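PDB 4YYC: putative trimethylamine methyltransferase from Rhizobium meliloti, which probably transfers methyl groups, perhaps from a methylated amine. Local coordinates for residues G362-D367 with W395-L400; F137-G142 with G179-P184; A319-M324 with P334-V339. All blocks are in the same frame, centred on the assembly; numbering follows the deposited sequence.

Interaction 1 of 3, residues G362-D367 with W395-L400; sequences GSKVPD and WLEGGL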
loop_
_atom_site.group_PDB
_atom_site.type_symbol
_atom_site.label_atom_id
_atom_site.label_comp_id
_atom_site.label_asym_id
_atom_site.label_seq_id
_atom_site.Cartn_x
_atom_site.Cartn_y
_atom_site.Cartn_z
ATOM N N GLY A 362 -9.271 -8.080 -8.935
ATOM C CA GLY A 362 -10.400 -8.507 -9.731
ATOM C C GLY A 362 -10.332 -8.057 -11.175
ATOM O O GLY A 362 -11.194 -8.415 -11.982
ATOM N N SER A 363 -9.355 -7.239 -11.527
ATOM C CA SER A 363 -9.227 -6.806 -12.900
ATOM C C SER A 363 -8.959 -7.915 -13.878
ATOM O O SER A 363 -8.427 -8.948 -13.528
ATOM C CB SER A 363 -8.059 -5.812 -13.002
ATOM O OG SER A 363 -8.108 -5.130 -14.226
ATOM N N LYS A 364 -9.358 -7.711 -15.138
ATOM C CA LYS A 364 -9.130 -8.687 -16.197
ATOM C C LYS A 364 -7.770 -8.550 -16.869
ATOM O O LYS A 364 -7.365 -9.419 -17.643
ATOM C CB LYS A 364 -10.258 -8.613 -17.237
ATOM C CG LYS A 364 -11.491 -9.452 -16.881
ATOM C CD LYS A 364 -12.149 -9.218 -15.555
ATOM C CE LYS A 364 -12.744 -7.851 -15.438
ATOM N NZ LYS A 364 -13.352 -7.659 -14.098
ATOM N N VAL A 365 -7.103 -7.424 -16.597
ATOM C CA VAL A 365 -5.852 -7.087 -17.270
ATOM C C VAL A 365 -4.890 -6.532 -16.215
ATOM O O VAL A 365 -5.348 -6.036 -15.189
ATOM C CB VAL A 365 -6.058 -6.059 -18.402
ATOM C CG1 VAL A 365 -6.641 -6.753 -19.610
ATOM C CG2 VAL A 365 -6.939 -4.907 -17.962
ATOM N N PRO A 366 -3.582 -6.618 -16.458
ATOM C CA PRO A 366 -2.587 -6.129 -15.491
ATOM C C PRO A 366 -2.482 -4.576 -15.565
ATOM O O PRO A 366 -1.396 -4.043 -15.803
ATOM C CB PRO A 366 -1.301 -6.849 -15.951
ATOM C CG PRO A 366 -1.482 -7.003 -17.384
ATOM C CD PRO A 366 -2.955 -7.239 -17.626
ATOM N N ASP A 367 -3.610 -3.897 -15.403
ATOM C CA ASP A 367 -3.681 -2.429 -15.525
ATOM C C ASP A 367 -3.627 -1.778 -14.155
ATOM O O ASP A 367 -3.198 -2.403 -13.177
ATOM C CB ASP A 367 -4.966 -2.048 -16.290
ATOM C CG ASP A 367 -6.261 -2.306 -15.492
ATOM O OD1 ASP A 367 -6.220 -3.005 -14.458
ATOM O OD2 ASP A 367 -7.296 -1.794 -15.984
ATOM N N TRP A 395 -1.810 -13.721 -9.622
ATOM C CA TRP A 395 -3.278 -13.738 -9.632
ATOM C C TRP A 395 -3.874 -12.595 -10.439
ATOM O O TRP A 395 -3.533 -11.413 -10.229
ATOM C CB TRP A 395 -3.737 -13.625 -8.184
ATOM C CG TRP A 395 -5.162 -13.422 -7.855
ATOM C CD1 TRP A 395 -5.960 -12.346 -8.154
ATOM C CD2 TRP A 395 -5.968 -14.282 -7.036
ATOM N NE1 TRP A 395 -7.191 -12.471 -7.524
ATOM C CE2 TRP A 395 -7.220 -13.651 -6.850
ATOM C CE3 TRP A 395 -5.761 -15.545 -6.451
ATOM C CZ2 TRP A 395 -8.233 -14.238 -6.117
ATOM C CZ3 TRP A 395 -6.763 -16.089 -5.730
ATOM C CH2 TRP A 395 -7.984 -15.456 -5.589
ATOM N N LEU A 396 -4.847 -12.929 -11.274
ATOM C CA LEU A 396 -5.614 -11.952 -11.990
ATOM C C LEU A 396 -7.054 -12.462 -12.055
ATOM O O LEU A 396 -7.343 -13.656 -11.848
ATOM C CB LEU A 396 -4.978 -11.793 -13.413
ATOM C CG LEU A 396 -5.311 -10.567 -14.222
ATOM C CD1 LEU A 396 -4.922 -9.279 -13.512
ATOM C CD2 LEU A 396 -4.569 -10.649 -15.545
ATOM N N GLU A 397 -7.979 -11.561 -12.349
ATOM C CA GLU A 397 -9.335 -11.890 -12.676
ATOM C C GLU A 397 -9.981 -12.665 -11.534
ATOM O O GLU A 397 -10.651 -13.673 -11.728
ATOM C CB GLU A 397 -9.414 -12.633 -14.041
ATOM C CG GLU A 397 -10.777 -12.545 -14.662
ATOM C CD GLU A 397 -10.908 -13.435 -15.869
ATOM O OE1 GLU A 397 -10.172 -13.229 -16.879
ATOM O OE2 GLU A 397 -11.704 -14.384 -15.812
ATOM N N GLY A 398 -9.768 -12.207 -10.306
ATOM C CA GLY A 398 -10.462 -12.760 -9.188
ATOM C C GLY A 398 -10.104 -14.190 -8.876
ATOM O O GLY A 398 -10.872 -14.896 -8.176
ATOM N N GLY A 399 -8.943 -14.640 -9.340
ATOM C CA GLY A 399 -8.504 -15.997 -9.070
ATOM C C GLY A 399 -8.730 -16.958 -10.205
ATOM O O GLY A 399 -8.364 -18.115 -10.090
ATOM N N LEU A 400 -9.338 -16.514 -11.303
ATOM C CA LEU A 400 -9.567 -17.385 -12.451
ATOM C C LEU A 400 -8.400 -17.479 -13.366
ATOM O O LEU A 400 -8.336 -18.403 -14.188
ATOM C CB LEU A 400 -10.796 -16.929 -13.256
ATOM C CG LEU A 400 -12.142 -17.204 -12.653
ATOM C CD1 LEU A 400 -13.240 -16.558 -13.468
ATOM C CD2 LEU A 400 -12.385 -18.704 -12.555
HETATM O O HOH W 1 -8.334 -11.916 -18.391
#
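The side chains of Lys364 and Glu397 cross at about a right angle, aliphatic part against aliphatic part, with Lys364 CD 3.7 Å from Glu397 CG. Their charges do not pair. The lysine chain is bent at chi2 (55°, CD) and chi3 (65°, CE), and from there NZ donates to Gly362 O (3.1 Å), while Asp466 and Asn468 of the second subunit take the same ammonium group; Glu397 OE2 forms a salt bridge with Arg153. A water bridges Lys364 O and Glu397 OE1, donating to both. Residues 362-367 form the loop that leads from strand 354-355 into helix 368-383, with Asp367 at the N-cap, and residues 395-400 begin on an outermost strand of a small mixed sheet. An alanine in place of Lys364 would probably open a gap beside Glu397 CG, where the lysine CG and CD lay, and deprive Asp466 of the second subunit of this salt bridge. Leu396 spreads its methyls against the loop backbone, CD1 lying 3.5 Å from Ser363 O and CD2 3.7 Å from Lys364 O. Beside it, Glu397 N donates to Ser363 O at 2.9 Å, nearly along the C=O axis though bent at the hydrogen (130°).

Interaction 2 of 3, residues F137-G142 with G179-P184; sequences FAPVYG and GTVCEP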
loop_
_atom_site.group_PDB
_atom_site.type_symbol
_atom_site.label_atom_id
_atom_site.label_comp_id
_atom_site.label_asym_id
_atom_site.label_seq_id
_atom_site.Cartn_x
_atom_site.Cartn_y
_atom_site.Cartn_z
ATOM N N PHE A 137 6.798 -15.884 0.804
ATOM C CA PHE A 137 5.955 -15.631 -0.354
ATOM C C PHE A 137 5.844 -16.890 -1.212
ATOM O O PHE A 137 6.862 -17.527 -1.546
ATOM C CB PHE A 137 6.520 -14.530 -1.220
ATOM C CG PHE A 137 6.525 -13.175 -0.575
ATOM C CD1 PHE A 137 5.452 -12.723 0.141
ATOM C CD2 PHE A 137 7.622 -12.315 -0.758
ATOM C CE1 PHE A 137 5.462 -11.427 0.692
ATOM C CE2 PHE A 137 7.627 -11.034 -0.221
ATOM C CZ PHE A 137 6.557 -10.595 0.508
ATOM N N ALA A 138 4.624 -17.177 -1.678
ATOM C CA ALA A 138 4.346 -18.278 -2.602
ATOM C C ALA A 138 3.505 -17.791 -3.758
ATOM O O ALA A 138 2.777 -16.786 -3.622
ATOM C CB ALA A 138 3.592 -19.397 -1.939
ATOM N N PRO A 139 3.557 -18.482 -4.890
ATOM C CA PRO A 139 2.738 -18.025 -6.035
ATOM C C PRO A 139 1.231 -18.157 -5.900
ATOM O O PRO A 139 0.682 -18.768 -4.967
ATOM C CB PRO A 139 3.244 -18.886 -7.206
ATOM C CG PRO A 139 4.547 -19.481 -6.742
ATOM C CD PRO A 139 4.475 -19.559 -5.262
ATOM N N VAL A 140 0.565 -17.512 -6.848
ATOM C CA VAL A 140 -0.828 -17.819 -7.200
ATOM C C VAL A 140 -1.152 -19.305 -7.090
ATOM O O VAL A 140 -0.353 -20.160 -7.465
ATOM C CB VAL A 140 -1.161 -17.262 -8.583
ATOM C CG1 VAL A 140 -0.272 -17.881 -9.661
ATOM C CG2 VAL A 140 -2.655 -17.376 -8.906
ATOM N N TYR A 141 -2.363 -19.589 -6.614
ATOM C CA TYR A 141 -2.851 -20.970 -6.457
ATOM C C TYR A 141 -4.294 -21.044 -6.956
ATOM O O TYR A 141 -5.158 -20.252 -6.553
ATOM C CB TYR A 141 -2.779 -21.296 -4.965
ATOM C CG TYR A 141 -3.109 -22.711 -4.534
ATOM C CD1 TYR A 141 -4.416 -23.177 -4.589
ATOM C CD2 TYR A 141 -2.118 -23.523 -4.003
ATOM C CE1 TYR A 141 -4.746 -24.458 -4.164
ATOM C CE2 TYR A 141 -2.448 -24.795 -3.561
ATOM C CZ TYR A 141 -3.747 -25.251 -3.637
ATOM O OH TYR A 141 -4.073 -26.547 -3.216
ATOM N N GLY A 142 -4.560 -22.006 -7.827
ATOM C CA GLY A 142 -5.913 -22.337 -8.266
ATOM C C GLY A 142 -6.387 -22.047 -9.679
ATOM O O GLY A 142 -7.272 -22.746 -10.146
ATOM N N GLY A 179 1.974 -24.443 -5.010
ATOM C CA GLY A 179 1.175 -25.624 -5.143
ATOM C C GLY A 179 0.535 -25.650 -6.506
ATOM O O GLY A 179 1.206 -25.853 -7.510
ATOM N N THR A 180 -0.751 -25.394 -6.571
ATOM C CA THR A 180 -1.504 -25.430 -7.829
ATOM C C THR A 180 -1.315 -24.075 -8.534
ATOM O O THR A 180 -2.214 -23.251 -8.607
ATOM C CB THR A 180 -2.973 -25.687 -7.520
ATOM O OG1 THR A 180 -3.081 -26.900 -6.770
ATOM C CG2 THR A 180 -3.829 -25.760 -8.753
ATOM N N VAL A 181 -0.133 -23.874 -9.103
ATOM C CA VAL A 181 0.194 -22.573 -9.713
ATOM C C VAL A 181 -0.761 -22.261 -10.858
ATOM O O VAL A 181 -1.061 -21.096 -11.119
ATOM C CB VAL A 181 1.673 -22.459 -10.105
ATOM C CG1 VAL A 181 2.544 -22.551 -8.870
ATOM C CG2 VAL A 181 2.126 -23.520 -11.131
ATOM N N CYS A 182 -1.233 -23.318 -11.511
ATOM C CA CYS A 182 -2.432 -23.288 -12.344
ATOM C C CYS A 182 -2.969 -24.706 -12.392
ATOM O O CYS A 182 -2.321 -25.609 -11.910
ATOM C CB CYS A 182 -2.139 -22.720 -13.722
ATOM S SG CYS A 182 -0.865 -23.601 -14.669
ATOM N N GLU A 183 -4.151 -24.881 -12.930
ATOM C CA GLU A 183 -4.765 -26.197 -13.038
ATOM C C GLU A 183 -4.515 -26.734 -14.440
ATOM O O GLU A 183 -5.095 -26.216 -15.403
ATOM C CB GLU A 183 -6.271 -26.023 -12.786
ATOM C CG GLU A 183 -7.057 -27.312 -12.687
ATOM C CD GLU A 183 -6.758 -28.096 -11.427
ATOM O OE1 GLU A 183 -6.597 -27.488 -10.350
ATOM O OE2 GLU A 183 -6.734 -29.347 -11.498
ATOM N N PRO A 184 -3.672 -27.759 -14.604
ATOM C CA PRO A 184 -3.350 -28.232 -15.999
ATOM C C PRO A 184 -4.460 -29.043 -16.637
ATOM O O PRO A 184 -4.787 -30.140 -16.143
ATOM C CB PRO A 184 -2.092 -29.082 -15.821
ATOM C CG PRO A 184 -2.125 -29.497 -14.411
ATOM C CD PRO A 184 -2.840 -28.451 -13.596
HETATM O O HOH W 2 0.828 -21.703 -5.431
HETATM O O HOH W 3 -8.128 -25.268 -9.491
#
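Two irregular loops meet where Gly142 N donates to Thr180 O at 2.8 Å, an almost straight bond (167° at the hydrogen) lying in the carbonyl plane, and where the CA-H of Val181 points at Val140 O from 3.3 Å. Thr180 O receives a second, weaker approach from Tyr141 CA, so the carbonyl at the centre of the inverse gamma turn formed by Gly179 to Val181 is met by two consecutive residues of the other loop. With CG anti to the backbone N (chi1 -175°), Tyr141 lays its ring against this turn. Thr180 CB sits over the middle of one ring face as a CH-pi contact, 3.9 Å from the centroid, and Thr180 OG1 lies over the same face, nearest to CZ at 3.6 Å. The preceding residue, Gly179, can carry no side chain here, because a CB would collide with Tyr141 CE2. Farther back along the loop, Pro139 CB rests 4.1 Å from Val181 CG1, while Val140 CG1 touches the carbonyl oxygen Val181 O. Two waters complete the join, one between Val140 O and Gly179 N, the other donating to Gly142 O and Glu183 OE1, while Glu183 OE2 pairs with Arg192. Helix 158-170 packs on Val181 through Phe161 and Phe164. The side chain of Tyr141 comes within about 4 Å of a bound ligand of unknown identity, consistent with a loop-built wall of a ligand pocket, its aromatic ring set by the turn it leans on.

Interaction 3 of 3, residues A319-M324 with P334-V339; sequences AASISM and PEPSLV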
loop_
_atom_site.group_PDB
_atom_site.type_symbol
_atom_site.label_atom_id
_atom_site.label_comp_id
_atom_site.label_asym_id
_atom_site.label_seq_id
_atom_site.Cartn_x
_atom_site.Cartn_y
_atom_site.Cartn_z
ATOM N N ALA A 319 -9.995 -13.507 2.389
ATOM C CA ALA A 319 -11.082 -12.587 2.646
ATOM C C ALA A 319 -11.120 -11.448 1.655
ATOM O O ALA A 319 -10.135 -10.743 1.433
ATOM C CB ALA A 319 -11.045 -12.115 4.096
ATOM N N ALA A 320 -12.225 -11.371 0.964
ATOM C CA ALA A 320 -12.479 -10.301 0.026
ATOM C C ALA A 320 -13.878 -9.773 0.266
ATOM O O ALA A 320 -14.581 -10.234 1.205
ATOM C CB ALA A 320 -12.286 -10.833 -1.378
ATOM N N SER A 321 -14.282 -8.769 -0.491
ATOM C CA SER A 321 -15.627 -8.209 -0.364
ATOM C C SER A 321 -16.464 -8.580 -1.575
ATOM O O SER A 321 -16.000 -9.311 -2.474
ATOM C CB SER A 321 -15.553 -6.685 -0.136
ATOM O OG SER A 321 -14.563 -6.102 -0.952
ATOM N N ILE A 322 -17.697 -8.101 -1.588
ATOM C CA ILE A 322 -18.558 -8.237 -2.773
ATOM C C ILE A 322 -19.040 -6.870 -3.202
ATOM O O ILE A 322 -19.074 -5.946 -2.404
ATOM C CB ILE A 322 -19.784 -9.147 -2.572
ATOM C CG1 ILE A 322 -20.638 -8.679 -1.403
ATOM C CG2 ILE A 322 -19.343 -10.579 -2.371
ATOM C CD1 ILE A 322 -21.899 -9.487 -1.266
ATOM N N SER A 323 -19.365 -6.751 -4.478
ATOM C CA SER A 323 -19.990 -5.544 -5.017
ATOM C C SER A 323 -21.468 -5.607 -4.611
ATOM O O SER A 323 -22.158 -6.569 -4.940
ATOM C CB SER A 323 -19.838 -5.488 -6.548
HETATM N N MSE A 324 -21.919 -4.596 -3.861
HETATM C CA MSE A 324 -23.320 -4.468 -3.442
HETATM C C MSE A 324 -24.238 -4.327 -4.663
HETATM O O MSE A 324 -25.395 -4.735 -4.608
HETATM C CB MSE A 324 -23.489 -3.280 -2.476
ATOM N N PRO A 334 -11.245 -1.287 1.559
ATOM C CA PRO A 334 -10.813 -1.152 2.966
ATOM C C PRO A 334 -11.166 -2.324 3.855
ATOM O O PRO A 334 -10.348 -2.752 4.681
ATOM C CB PRO A 334 -11.551 0.102 3.435
ATOM C CG PRO A 334 -11.821 0.870 2.196
ATOM C CD PRO A 334 -12.011 -0.119 1.097
ATOM N N GLU A 335 -12.349 -2.884 3.641
ATOM C CA GLU A 335 -12.892 -3.877 4.582
ATOM C C GLU A 335 -12.009 -5.156 4.640
ATOM O O GLU A 335 -11.602 -5.551 5.748
ATOM C CB GLU A 335 -14.354 -4.149 4.277
ATOM C CG GLU A 335 -15.222 -2.890 4.376
ATOM C CD GLU A 335 -15.175 -1.864 3.182
ATOM O OE1 GLU A 335 -14.672 -2.141 2.041
ATOM O OE2 GLU A 335 -15.667 -0.704 3.363
ATOM N N PRO A 336 -11.580 -5.728 3.485
ATOM C CA PRO A 336 -10.705 -6.886 3.557
ATOM C C PRO A 336 -9.353 -6.599 4.221
ATOM O O PRO A 336 -8.799 -7.469 4.892
ATOM C CB PRO A 336 -10.503 -7.323 2.088
ATOM C CG PRO A 336 -11.657 -6.728 1.367
ATOM C CD PRO A 336 -12.080 -5.505 2.112
ATOM N N SER A 337 -8.844 -5.380 4.081
ATOM C CA SER A 337 -7.584 -5.046 4.726
ATOM C C SER A 337 -7.769 -5.003 6.244
ATOM O O SER A 337 -6.930 -5.498 6.997
ATOM C CB SER A 337 -6.987 -3.730 4.222
ATOM O OG SER A 337 -6.386 -3.956 2.941
ATOM N N LEU A 338 -8.837 -4.392 6.690
ATOM C CA LEU A 338 -9.102 -4.323 8.125
ATOM C C LEU A 338 -9.334 -5.699 8.720
ATOM O O LEU A 338 -8.804 -6.023 9.794
ATOM C CB LEU A 338 -10.327 -3.444 8.427
ATOM C CG LEU A 338 -10.095 -1.960 8.113
ATOM C CD1 LEU A 338 -11.423 -1.194 8.183
ATOM C CD2 LEU A 338 -9.051 -1.285 8.956
ATOM N N VAL A 339 -10.104 -6.509 8.031
ATOM C CA VAL A 339 -10.281 -7.925 8.445
ATOM C C VAL A 339 -8.910 -8.609 8.589
ATOM O O VAL A 339 -8.616 -9.238 9.600
ATOM C CB VAL A 339 -11.123 -8.724 7.429
ATOM C CG1 VAL A 339 -11.052 -10.251 7.649
ATOM C CG2 VAL A 339 -12.577 -8.257 7.447
#
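Ala319 CB meets Val339 CG1 at 4.0 Å, opening a contact in which a strand is packed by the helix that follows it in the chain. This is a beta-alpha-beta crossover: strand 313-322, helix 334-350 and then strand 354-355, which pairs parallel to the first, consistent with the alpha/beta barrel known for methyltransferases of this type. The short segments run almost antiparallel, at 154°, with axes 7.1 Å apart at their closest. From Ala319, the carbonyl O also touches Pro336 CB at 3.5 Å. The valine branch that reaches the alanine stands anti to the backbone N (chi1 167°), and the same residue packs on Val286, Thr289, Leu290 and Ile293 of helix 286-307, so that Val339 lies between strand 319-322 and helix 286-307. Ala320 turns its methyl away from the helix, toward Leu277 of the neighbouring strand and Phe331, and offers only backbone to Pro336, whose CG lies 3.9 Å from Ala320 CA. Pro336 stands in the first turn of the helix, where the lack of an N-H costs no helical hydrogen bond, and its CB and CG lie against the strand, CB at Ala319 O and CG at Ala320 CA and Ser321. No hydrogen bond links the two segments, which meet by van der Waals contacts. Beyond them, Glu335 forms a salt bridge with Lys419 of the second subunit, placing the helix start at the dimer interface. Ser321 again points toward the helix. Its hydroxyl, held between the backbone N and the carbonyl carbon, is hydrogen-bonded to Thr330 OG1 and Thr333 OG1, and this anchored Ser321 OG lies 3.8 Å from Pro336 CG.

How the interactions relate
From the N terminus, interaction 2 comes first, closing the excursion between residues 142 and 179 that includes helix 158-170 and two short strands. Interaction 3 follows, closing a brief connection of nine residues between strand 313-322 and helix 334-350. Interaction 1 comes last and closes the span holding helix 368-383. The three are in series, and none nests within or crosses another. Interactions 1 and 2 nevertheless meet in space, Trp395 N packing 3.7 Å from Val140 CB, which joins the ligand-side loops to the small mixed sheet. Interaction 3 touches neither, yet it shares with interaction 1 the contact with the second subunit.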